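Local structure of alpha-2,3-sialyltransferase (Campylobacter jejuni, 2P2V) at residues Pro29-Ile34 with Tyr52-Tyr57; Gln75-Ala80 with Phe116-Lys121; Asp108-Phe113 with Leu122-Ile127. The protein probably transfers sialic acid from its CMP-activated donor to a glycan acceptor in alpha-2,3 linkage, this chain holding the sialyltransferase family domain of a longer, probably membrane-bound protein. All coordinates share one frame; numbering follows the deposited sequence.

Interaction 1: Pro29-Ile34 with Tyr52-Tyr57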
loop_
_atom_site.group_PDB
_atom_site.type_symbol
_atom_site.label_atom_id
_atom_site.label_comp_id
_atom_site.label_asym_id
_atom_site.label_seq_id
_atom_site.Cartn_x
_atom_site.Cartn_y
_atom_site.Cartn_z
ATOM N N PRO A 29 -19.793 -8.871 -37.998
ATOM C CA PRO A 29 -20.790 -9.627 -38.765
ATOM C C PRO A 29 -20.358 -11.073 -38.995
ATOM O O PRO A 29 -21.200 -11.959 -39.035
ATOM C CB PRO A 29 -20.844 -8.899 -40.100
ATOM C CG PRO A 29 -20.306 -7.569 -39.839
ATOM C CD PRO A 29 -19.294 -7.704 -38.740
ATOM N N SER A 30 -19.057 -11.315 -39.084
ATOM C CA SER A 30 -18.560 -12.638 -39.393
ATOM C C SER A 30 -18.786 -13.643 -38.282
ATOM O O SER A 30 -18.521 -14.843 -38.438
ATOM C CB SER A 30 -17.076 -12.575 -39.726
ATOM O OG SER A 30 -16.313 -12.285 -38.572
ATOM N N LEU A 31 -19.277 -13.186 -37.137
ATOM C CA LEU A 31 -19.678 -14.138 -36.092
ATOM C C LEU A 31 -20.786 -15.062 -36.632
ATOM O O LEU A 31 -20.902 -16.217 -36.228
ATOM C CB LEU A 31 -20.168 -13.378 -34.852
ATOM C CG LEU A 31 -20.738 -14.115 -33.650
ATOM C CD1 LEU A 31 -19.596 -14.849 -32.868
ATOM C CD2 LEU A 31 -21.543 -13.122 -32.798
ATOM N N LYS A 32 -21.596 -14.528 -37.540
ATOM C CA LYS A 32 -22.689 -15.265 -38.181
ATOM C C LYS A 32 -22.191 -16.239 -39.274
ATOM O O LYS A 32 -22.936 -17.135 -39.712
ATOM C CB LYS A 32 -23.676 -14.256 -38.803
ATOM C CG LYS A 32 -24.595 -13.502 -37.811
ATOM C CD LYS A 32 -25.787 -12.820 -38.538
ATOM C CE LYS A 32 -26.743 -12.123 -37.545
ATOM N NZ LYS A 32 -28.215 -12.187 -37.910
ATOM N N ASN A 33 -20.938 -16.076 -39.700
ATOM C CA ASN A 33 -20.379 -16.827 -40.826
ATOM C C ASN A 33 -19.131 -17.626 -40.443
ATOM O O ASN A 33 -18.167 -17.682 -41.219
ATOM C CB ASN A 33 -20.034 -15.878 -41.987
ATOM C CG ASN A 33 -21.193 -14.948 -42.381
ATOM O OD1 ASN A 33 -22.353 -15.371 -42.498
ATOM N ND2 ASN A 33 -20.868 -13.672 -42.616
ATOM N N ILE A 34 -19.138 -18.239 -39.258
ATOM C CA ILE A 34 -18.069 -19.138 -38.831
ATOM C C ILE A 34 -18.142 -20.430 -39.645
ATOM O O ILE A 34 -19.235 -20.944 -39.881
ATOM C CB ILE A 34 -18.212 -19.517 -37.341
ATOM C CG1 ILE A 34 -17.940 -18.293 -36.436
ATOM C CG2 ILE A 34 -17.246 -20.587 -36.942
ATOM C CD1 ILE A 34 -18.596 -18.437 -35.025
ATOM N N TYR A 52 -23.882 -11.205 -25.973
ATOM C CA TYR A 52 -25.194 -11.804 -25.676
ATOM C C TYR A 52 -26.316 -11.192 -26.531
ATOM O O TYR A 52 -27.465 -11.680 -26.497
ATOM C CB TYR A 52 -25.558 -11.615 -24.188
ATOM C CG TYR A 52 -25.327 -10.210 -23.689
ATOM C CD1 TYR A 52 -24.071 -9.819 -23.206
ATOM C CD2 TYR A 52 -26.348 -9.276 -23.695
ATOM C CE1 TYR A 52 -23.824 -8.560 -22.782
ATOM C CE2 TYR A 52 -26.111 -7.996 -23.277
ATOM C CZ TYR A 52 -24.848 -7.632 -22.806
ATOM O OH TYR A 52 -24.607 -6.354 -22.353
ATOM N N PHE A 53 -25.983 -10.140 -27.259
ATOM C CA PHE A 53 -26.869 -9.597 -28.301
ATOM C C PHE A 53 -27.121 -10.631 -29.414
ATOM O O PHE A 53 -28.130 -10.531 -30.138
ATOM C CB PHE A 53 -26.271 -8.347 -28.928
ATOM C CG PHE A 53 -26.530 -7.053 -28.167
ATOM C CD1 PHE A 53 -26.492 -6.998 -26.773
ATOM C CD2 PHE A 53 -26.761 -5.870 -28.867
ATOM C CE1 PHE A 53 -26.675 -5.788 -26.094
ATOM C CE2 PHE A 53 -26.991 -4.638 -28.188
ATOM C CZ PHE A 53 -26.942 -4.613 -26.802
ATOM N N GLU A 54 -26.238 -11.629 -29.538
ATOM C CA GLU A 54 -26.383 -12.693 -30.545
ATOM C C GLU A 54 -27.737 -13.384 -30.451
ATOM O O GLU A 54 -28.214 -13.691 -29.355
ATOM C CB GLU A 54 -25.240 -13.738 -30.439
ATOM C CG GLU A 54 -25.289 -14.607 -29.192
ATOM C CD GLU A 54 -24.097 -15.546 -29.078
ATOM O OE1 GLU A 54 -23.215 -15.466 -29.961
ATOM O OE2 GLU A 54 -24.044 -16.378 -28.114
ATOM N N ASP A 55 -28.341 -13.640 -31.619
ATOM C CA ASP A 55 -29.678 -14.256 -31.712
ATOM C C ASP A 55 -29.608 -15.789 -31.667
ATOM O O ASP A 55 -30.607 -16.474 -31.433
ATOM C CB ASP A 55 -30.397 -13.744 -32.979
ATOM C CG ASP A 55 -29.695 -14.144 -34.283
ATOM O OD1 ASP A 55 -28.460 -13.975 -34.433
ATOM O OD2 ASP A 55 -30.403 -14.624 -35.193
ATOM N N LYS A 56 -28.419 -16.336 -31.876
ATOM C CA LYS A 56 -28.233 -17.773 -31.748
ATOM C C LYS A 56 -26.950 -17.996 -30.983
ATOM O O LYS A 56 -26.102 -17.116 -30.905
ATOM C CB LYS A 56 -28.115 -18.458 -33.137
ATOM C CG LYS A 56 -29.251 -18.097 -34.110
ATOM C CD LYS A 56 -29.091 -18.771 -35.458
ATOM C CE LYS A 56 -30.317 -18.444 -36.309
ATOM N NZ LYS A 56 -30.113 -18.968 -37.679
ATOM N N TYR A 57 -26.788 -19.192 -30.454
ATOM C CA TYR A 57 -25.572 -19.512 -29.758
ATOM C C TYR A 57 -24.459 -19.837 -30.742
ATOM O O TYR A 57 -24.057 -21.004 -30.836
ATOM C CB TYR A 57 -25.787 -20.674 -28.807
ATOM C CG TYR A 57 -26.614 -20.306 -27.588
ATOM C CD1 TYR A 57 -26.081 -19.467 -26.576
ATOM C CD2 TYR A 57 -27.921 -20.781 -27.438
ATOM C CE1 TYR A 57 -26.823 -19.135 -25.458
ATOM C CE2 TYR A 57 -28.687 -20.438 -26.320
ATOM C CZ TYR A 57 -28.120 -19.621 -25.336
ATOM O OH TYR A 57 -28.847 -19.303 -24.235
#
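L31 and E54 meet on the buried side of this contact, K32 and D55 on its outer side, and between them the two pairs account for all of the touching. On the buried side, methyl CD2 of L31 stands 4.0 Å from OE1 of E54, the two side chains crossing at about a right angle. L31 reaches over because its CG lies opposite the backbone N (chi1 176°), which sends the isobutyl group from the 3-10 turn 29-31 toward the other loop. The carboxylate it meets is already held: OE1 of E54 forms a salt bridge with R47, and OE2 is hydrogen-bonded to the hydroxyl of Y89. R47 and Y89 thus satisfy both oxygens of E54, whose chain runs extended beyond CG, and the methyl packs beside a carboxylate that is probably ionised, given the arginine. Both segments are loops at the ends of parallel strands in the Rossmann-like sheet of this sialyltransferase family: strand 21-25 leads toward 29-34, and its neighbour in the sheet, strand 44-48, toward 52-57. P29, the first residue of the 3-10 turn 29-31, touches the bound CMP-3-fluoro-N-acetylneuraminic acid, whereas the side chain of L31 lies about 8 Å from it. On the outer side the pairing is looser. NZ of the exposed K32 comes to 3.9 Å from OD1 of D55, a long salt bridge, with CE of K32 almost as near to the same OD1 at 4.0 Å. The lysine chain runs nearly straight to CE and bends only at its last torsion (chi4 -144°). OD1 of D55 has a stronger partner in the hydroxyl of Y58, and the backbone of D55 is hydrogen-bonded to K253.

Interaction 2: Gln75-Ala80 with Phe116-Lys121. With EDO (1,2-ethanediol), chain L.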
loop_
_atom_site.group_PDB
_atom_site.type_symbol
_atom_site.label_atom_id
_atom_site.label_comp_id
_atom_site.label_asym_id
_atom_site.label_seq_id
_atom_site.Cartn_x
_atom_site.Cartn_y
_atom_site.Cartn_z
ATOM N N GLN A 75 -22.799 -2.181 -15.334
ATOM C CA GLN A 75 -23.954 -2.784 -16.003
ATOM C C GLN A 75 -23.608 -4.186 -16.575
ATOM O O GLN A 75 -24.394 -5.133 -16.457
ATOM C CB GLN A 75 -24.455 -1.860 -17.109
ATOM C CG GLN A 75 -24.977 -0.520 -16.542
ATOM C CD GLN A 75 -23.914 0.571 -16.369
ATOM O OE1 GLN A 75 -22.704 0.315 -16.392
ATOM N NE2 GLN A 75 -24.384 1.829 -16.184
ATOM N N GLN A 76 -22.408 -4.332 -17.128
ATOM C CA GLN A 76 -22.100 -5.626 -17.771
ATOM C C GLN A 76 -21.946 -6.724 -16.724
ATOM O O GLN A 76 -22.278 -7.916 -16.978
ATOM C CB GLN A 76 -20.794 -5.529 -18.551
ATOM C CG GLN A 76 -20.761 -4.656 -19.776
ATOM C CD GLN A 76 -21.571 -5.168 -20.932
ATOM O OE1 GLN A 76 -22.577 -5.869 -20.772
ATOM N NE2 GLN A 76 -21.103 -4.845 -22.130
ATOM N N TYR A 77 -21.360 -6.377 -15.583
ATOM C CA TYR A 77 -21.219 -7.366 -14.473
ATOM C C TYR A 77 -22.592 -7.905 -14.056
ATOM O O TYR A 77 -22.806 -9.077 -13.934
ATOM C CB TYR A 77 -20.521 -6.698 -13.286
ATOM C CG TYR A 77 -20.251 -7.621 -12.116
ATOM C CD1 TYR A 77 -19.136 -8.476 -12.127
ATOM C CD2 TYR A 77 -21.106 -7.674 -11.027
ATOM C CE1 TYR A 77 -18.894 -9.340 -11.046
ATOM C CE2 TYR A 77 -20.859 -8.539 -9.920
ATOM C CZ TYR A 77 -19.739 -9.324 -9.946
ATOM O OH TYR A 77 -19.554 -10.123 -8.846
ATOM N N HIS A 78 -23.541 -6.983 -13.845
ATOM C CA HIS A 78 -24.903 -7.347 -13.513
ATOM C C HIS A 78 -25.540 -8.175 -14.666
ATOM O O HIS A 78 -26.198 -9.195 -14.425
ATOM C CB HIS A 78 -25.652 -5.986 -13.324
ATOM C CG HIS A 78 -27.142 -6.136 -13.259
ATOM N ND1 HIS A 78 -27.767 -6.981 -12.375
ATOM C CD2 HIS A 78 -28.126 -5.521 -13.963
ATOM C CE1 HIS A 78 -29.072 -6.932 -12.575
ATOM N NE2 HIS A 78 -29.311 -6.044 -13.533
ATOM N N THR A 79 -25.294 -7.790 -15.904
ATOM C CA THR A 79 -25.872 -8.510 -17.065
ATOM C C THR A 79 -25.324 -9.929 -17.066
ATOM O O THR A 79 -26.075 -10.886 -17.206
ATOM C CB THR A 79 -25.560 -7.819 -18.401
ATOM O OG1 THR A 79 -26.122 -6.488 -18.414
ATOM C CG2 THR A 79 -26.203 -8.581 -19.564
ATOM N N ALA A 80 -24.014 -10.042 -16.908
ATOM C CA ALA A 80 -23.410 -11.398 -16.825
ATOM C C ALA A 80 -23.944 -12.291 -15.684
ATOM O O ALA A 80 -24.121 -13.530 -15.868
ATOM C CB ALA A 80 -21.869 -11.224 -16.771
ATOM N N PHE A 116 -16.172 -3.715 -5.160
ATOM C CA PHE A 116 -17.438 -3.890 -5.839
ATOM C C PHE A 116 -17.616 -5.234 -6.535
ATOM O O PHE A 116 -18.727 -5.730 -6.569
ATOM C CB PHE A 116 -17.676 -2.788 -6.828
ATOM C CG PHE A 116 -18.025 -1.471 -6.162
ATOM C CD1 PHE A 116 -19.367 -1.190 -5.873
ATOM C CD2 PHE A 116 -17.054 -0.578 -5.818
ATOM C CE1 PHE A 116 -19.766 0.072 -5.264
ATOM C CE2 PHE A 116 -17.431 0.697 -5.183
ATOM C CZ PHE A 116 -18.804 0.962 -4.914
ATOM N N PHE A 117 -16.535 -5.796 -7.094
ATOM C CA PHE A 117 -16.665 -6.938 -7.981
ATOM C C PHE A 117 -15.664 -8.001 -7.510
ATOM O O PHE A 117 -14.714 -8.202 -8.236
ATOM C CB PHE A 117 -16.346 -6.495 -9.398
ATOM C CG PHE A 117 -17.138 -5.201 -9.843
ATOM C CD1 PHE A 117 -18.542 -5.253 -9.957
ATOM C CD2 PHE A 117 -16.473 -4.075 -10.119
ATOM C CE1 PHE A 117 -19.254 -4.071 -10.323
ATOM C CE2 PHE A 117 -17.146 -2.877 -10.504
ATOM C CZ PHE A 117 -18.538 -2.941 -10.604
ATOM N N PRO A 118 -15.875 -8.618 -6.316
ATOM C CA PRO A 118 -14.851 -9.435 -5.660
ATOM C C PRO A 118 -14.418 -10.663 -6.431
ATOM O O PRO A 118 -13.301 -11.136 -6.238
ATOM C CB PRO A 118 -15.489 -9.780 -4.310
ATOM C CG PRO A 118 -16.954 -9.614 -4.511
ATOM C CD PRO A 118 -17.094 -8.520 -5.484
ATOM N N ASP A 119 -15.294 -11.162 -7.286
ATOM C CA ASP A 119 -15.021 -12.347 -8.117
ATOM C C ASP A 119 -14.681 -12.033 -9.555
ATOM O O ASP A 119 -14.522 -12.964 -10.371
ATOM C CB ASP A 119 -16.180 -13.334 -8.024
ATOM C CG ASP A 119 -17.490 -12.803 -8.544
ATOM O OD1 ASP A 119 -17.600 -11.582 -8.853
ATOM O OD2 ASP A 119 -18.414 -13.620 -8.619
ATOM N N ALA A 120 -14.592 -10.733 -9.919
ATOM C CA ALA A 120 -14.070 -10.375 -11.231
ATOM C C ALA A 120 -12.534 -10.289 -11.212
ATOM O O ALA A 120 -11.907 -10.450 -10.138
ATOM C CB ALA A 120 -14.686 -9.067 -11.768
ATOM N N LYS A 121 -11.928 -10.029 -12.358
ATOM C CA LYS A 121 -10.456 -9.904 -12.450
ATOM C C LYS A 121 -10.027 -8.727 -13.277
ATOM O O LYS A 121 -10.522 -8.571 -14.371
ATOM C CB LYS A 121 -9.949 -11.171 -13.161
ATOM C CG LYS A 121 -8.415 -11.216 -13.395
ATOM C CD LYS A 121 -7.633 -11.345 -12.062
ATOM C CE LYS A 121 -6.168 -11.142 -12.318
ATOM N NZ LYS A 121 -5.380 -11.614 -11.114
HETATM C C1 EDO L . -8.508 -11.442 -6.467
HETATM O O1 EDO L . -8.727 -10.284 -5.638
HETATM C C2 EDO L . -7.118 -11.388 -7.102
HETATM O O2 EDO L . -7.126 -12.041 -8.383
#
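Y77 and F117 form the aromatic part, an edge-to-face pair with centroids 5.0 Å apart and planes at 55°. The F117 edge leads with CD1, which sits over one face of the Y77 ring, off toward the rim, 3.6 Å from CG of Y77. With its CG opposite the backbone N (chi1 -177°), Y77 reaches from the helix alongside F117, the two side chains passing in opposite directions. CB of A120 adds a lighter apolar touch, 4.3 Å from CE1 of Y77.

The polar part is one hydrogen bond, from OH of Y77 to OD1 of D119, modelled at 2.4 Å, a doubtfully short length. OD1 arrives at the ring's edge, in its plane, the carboxylate turned 65° from the ring. OD2 pairs with K81 in a salt bridge, so both oxygens of D119 face helix 73-85. The type I turn 117-120 carries D119 to the phenol. Away from the contact, NZ of K121 is hydrogen-bonded to O2 of a 1,2-ethanediol, probably from the crystallisation liquor.

Y143 of the second subunit packs on Y77 and F117. The contact fastens helix 73-85 to the loop from helix 107-116 into strand 121-122, outermost in this chain's sheet.

Interaction 3: Asp108-Phe113 with Leu122-Ile127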
loop_
_atom_site.group_PDB
_atom_site.type_symbol
_atom_site.label_atom_id
_atom_site.label_comp_id
_atom_site.label_asym_id
_atom_site.label_seq_id
_atom_site.Cartn_x
_atom_site.Cartn_y
_atom_site.Cartn_z
ATOM N N ASP A 108 -9.728 5.795 -8.528
ATOM C CA ASP A 108 -10.783 5.224 -7.704
ATOM C C ASP A 108 -11.384 3.973 -8.313
ATOM O O ASP A 108 -11.705 3.079 -7.591
ATOM C CB ASP A 108 -11.927 6.203 -7.447
ATOM C CG ASP A 108 -11.613 7.229 -6.303
ATOM O OD1 ASP A 108 -10.698 7.005 -5.470
ATOM O OD2 ASP A 108 -12.332 8.264 -6.244
ATOM N N PHE A 109 -11.582 3.950 -9.627
ATOM C CA PHE A 109 -12.116 2.754 -10.297
ATOM C C PHE A 109 -11.205 1.577 -9.967
ATOM O O PHE A 109 -11.691 0.513 -9.551
ATOM C CB PHE A 109 -12.146 2.919 -11.811
ATOM C CG PHE A 109 -12.644 1.684 -12.536
ATOM C CD1 PHE A 109 -14.008 1.438 -12.685
ATOM C CD2 PHE A 109 -11.746 0.750 -13.050
ATOM C CE1 PHE A 109 -14.478 0.244 -13.312
ATOM C CE2 PHE A 109 -12.188 -0.444 -13.674
ATOM C CZ PHE A 109 -13.539 -0.705 -13.828
ATOM N N LEU A 110 -9.909 1.759 -10.169
ATOM C CA LEU A 110 -8.990 0.577 -9.969
ATOM C C LEU A 110 -8.884 0.178 -8.518
ATOM O O LEU A 110 -8.851 -1.025 -8.191
ATOM C CB LEU A 110 -7.604 0.833 -10.564
ATOM C CG LEU A 110 -7.567 0.961 -12.106
ATOM C CD1 LEU A 110 -6.182 1.329 -12.592
ATOM C CD2 LEU A 110 -8.047 -0.332 -12.809
ATOM N N HIS A 111 -8.828 1.179 -7.641
ATOM C CA HIS A 111 -8.712 1.008 -6.178
ATOM C C HIS A 111 -9.879 0.245 -5.572
ATOM O O HIS A 111 -9.713 -0.603 -4.678
ATOM C CB HIS A 111 -8.582 2.378 -5.478
ATOM C CG HIS A 111 -8.554 2.303 -3.978
ATOM N ND1 HIS A 111 -9.638 2.652 -3.188
ATOM C CD2 HIS A 111 -7.567 1.946 -3.123
ATOM C CE1 HIS A 111 -9.317 2.500 -1.914
ATOM N NE2 HIS A 111 -8.070 2.062 -1.850
ATOM N N GLN A 112 -11.084 0.544 -6.059
ATOM C CA GLN A 112 -12.324 -0.004 -5.507
ATOM C C GLN A 112 -12.828 -1.160 -6.318
ATOM O O GLN A 112 -13.800 -1.740 -5.949
ATOM C CB GLN A 112 -13.437 1.059 -5.528
ATOM C CG GLN A 112 -13.011 2.206 -4.684
ATOM C CD GLN A 112 -14.076 3.279 -4.600
ATOM O OE1 GLN A 112 -14.167 3.980 -3.592
ATOM N NE2 GLN A 112 -14.876 3.426 -5.668
ATOM N N PHE A 113 -12.152 -1.502 -7.420
ATOM C CA PHE A 113 -12.646 -2.574 -8.272
ATOM C C PHE A 113 -13.039 -3.827 -7.545
ATOM O O PHE A 113 -14.166 -4.308 -7.696
ATOM C CB PHE A 113 -11.615 -2.917 -9.397
ATOM C CG PHE A 113 -12.137 -3.911 -10.356
ATOM C CD1 PHE A 113 -12.967 -3.530 -11.416
ATOM C CD2 PHE A 113 -11.851 -5.274 -10.184
ATOM C CE1 PHE A 113 -13.480 -4.447 -12.313
ATOM C CE2 PHE A 113 -12.380 -6.168 -11.037
ATOM C CZ PHE A 113 -13.161 -5.788 -12.145
ATOM N N LEU A 122 -9.086 -7.924 -12.810
ATOM C CA LEU A 122 -8.573 -6.879 -13.672
ATOM C C LEU A 122 -7.637 -7.481 -14.689
ATOM O O LEU A 122 -6.613 -8.081 -14.290
ATOM C CB LEU A 122 -7.810 -5.843 -12.838
ATOM C CG LEU A 122 -8.759 -5.055 -11.912
ATOM C CD1 LEU A 122 -7.881 -4.361 -10.871
ATOM C CD2 LEU A 122 -9.589 -4.051 -12.835
ATOM N N GLY A 123 -7.944 -7.255 -15.957
ATOM C CA GLY A 123 -7.111 -7.773 -17.059
ATOM C C GLY A 123 -5.678 -7.294 -17.036
ATOM O O GLY A 123 -4.779 -8.028 -17.451
ATOM N N TYR A 124 -5.410 -6.055 -16.601
ATOM C CA TYR A 124 -4.032 -5.606 -16.652
ATOM C C TYR A 124 -3.099 -6.468 -15.785
ATOM O O TYR A 124 -1.904 -6.531 -16.091
ATOM C CB TYR A 124 -3.860 -4.146 -16.209
ATOM C CG TYR A 124 -3.794 -3.880 -14.755
ATOM C CD1 TYR A 124 -2.601 -4.048 -14.050
ATOM C CD2 TYR A 124 -4.911 -3.329 -14.053
ATOM C CE1 TYR A 124 -2.527 -3.749 -12.681
ATOM C CE2 TYR A 124 -4.831 -3.049 -12.721
ATOM C CZ TYR A 124 -3.642 -3.240 -12.043
ATOM O OH TYR A 124 -3.559 -2.926 -10.703
ATOM N N GLU A 125 -3.620 -7.072 -14.741
ATOM C CA GLU A 125 -2.816 -7.862 -13.798
ATOM C C GLU A 125 -2.285 -9.108 -14.525
ATOM O O GLU A 125 -1.299 -9.755 -14.051
ATOM C CB GLU A 125 -3.643 -8.263 -12.581
ATOM C CG GLU A 125 -3.895 -7.035 -11.677
ATOM C CD GLU A 125 -4.720 -7.306 -10.423
ATOM O OE1 GLU A 125 -5.517 -8.227 -10.382
ATOM O OE2 GLU A 125 -4.546 -6.535 -9.459
ATOM N N VAL A 126 -2.924 -9.442 -15.626
ATOM C CA VAL A 126 -2.572 -10.679 -16.428
ATOM C C VAL A 126 -1.692 -10.233 -17.566
ATOM O O VAL A 126 -0.606 -10.742 -17.737
ATOM C CB VAL A 126 -3.837 -11.454 -16.923
ATOM C CG1 VAL A 126 -3.478 -12.552 -18.011
ATOM C CG2 VAL A 126 -4.603 -12.062 -15.785
ATOM N N ILE A 127 -2.087 -9.200 -18.335
ATOM C CA ILE A 127 -1.245 -8.845 -19.467
ATOM C C ILE A 127 0.064 -8.133 -19.077
ATOM O O ILE A 127 0.958 -8.033 -19.902
ATOM C CB ILE A 127 -1.977 -8.008 -20.567
ATOM C CG1 ILE A 127 -2.557 -6.761 -19.921
ATOM C CG2 ILE A 127 -3.073 -8.864 -21.188
ATOM C CD1 ILE A 127 -2.818 -5.665 -20.944
#
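L122 packs over one face of the F113 ring, and its side chain can be followed outward from strand 121-122. CB leads off without a close partner across the contact. CG, turned away from the carbonyl carbon (chi1 -68°), comes 3.5 Å from CD2 of F113, over that face. Of the two methyls, CD1 merely skirts the ring at 4.1 Å from that CD2 atom. CD2 of L122 does the main work: it sits 3.5 Å from the F113 centroid, 11° off the ring normal, in a CH-pi contact that spans all six ring carbons. Beyond the ring it also reaches CD2 of L110, 4.0 Å away and one helical turn back from F113. That L110 methyl in turn lies 4.2 Å from CE2 of Y124, approaching the ring obliquely.

F113 also meets the rings of F73 and F117, and its side chain touches C96 of strand 90-96, so the leucine joins an aromatic cluster formed by F113, F73 and F117. Between the two segments cohesion rests on dispersion and CH-pi contact; the polar ties come from just beyond, where the OH of Y114 bonds to L122 N and E125 OE1.

Along the chain interaction 1 closes before the other two open, whereas interactions 2 and 3 interlock, their segments alternating. The centres of interactions 1 and 2 are about 23 Å apart, yet they touch: Y52 OH probably hydrogen-bonds to Q76 OE1, at 2.6 Å. Interactions 2 and 3 lie about 12 Å apart and share the path from helix 107-116 through strand 121-122, with CB of A120 packed 3.6 Å from CZ of F113. Interaction 3 lies across the chain's centre from interaction 1. Together they follow the parallel sheet from the donor site, where P29 and Q76 touch the bound donor analogue, to strand 121-122, outermost within this chain; the second subunit packs mainly on interaction 2.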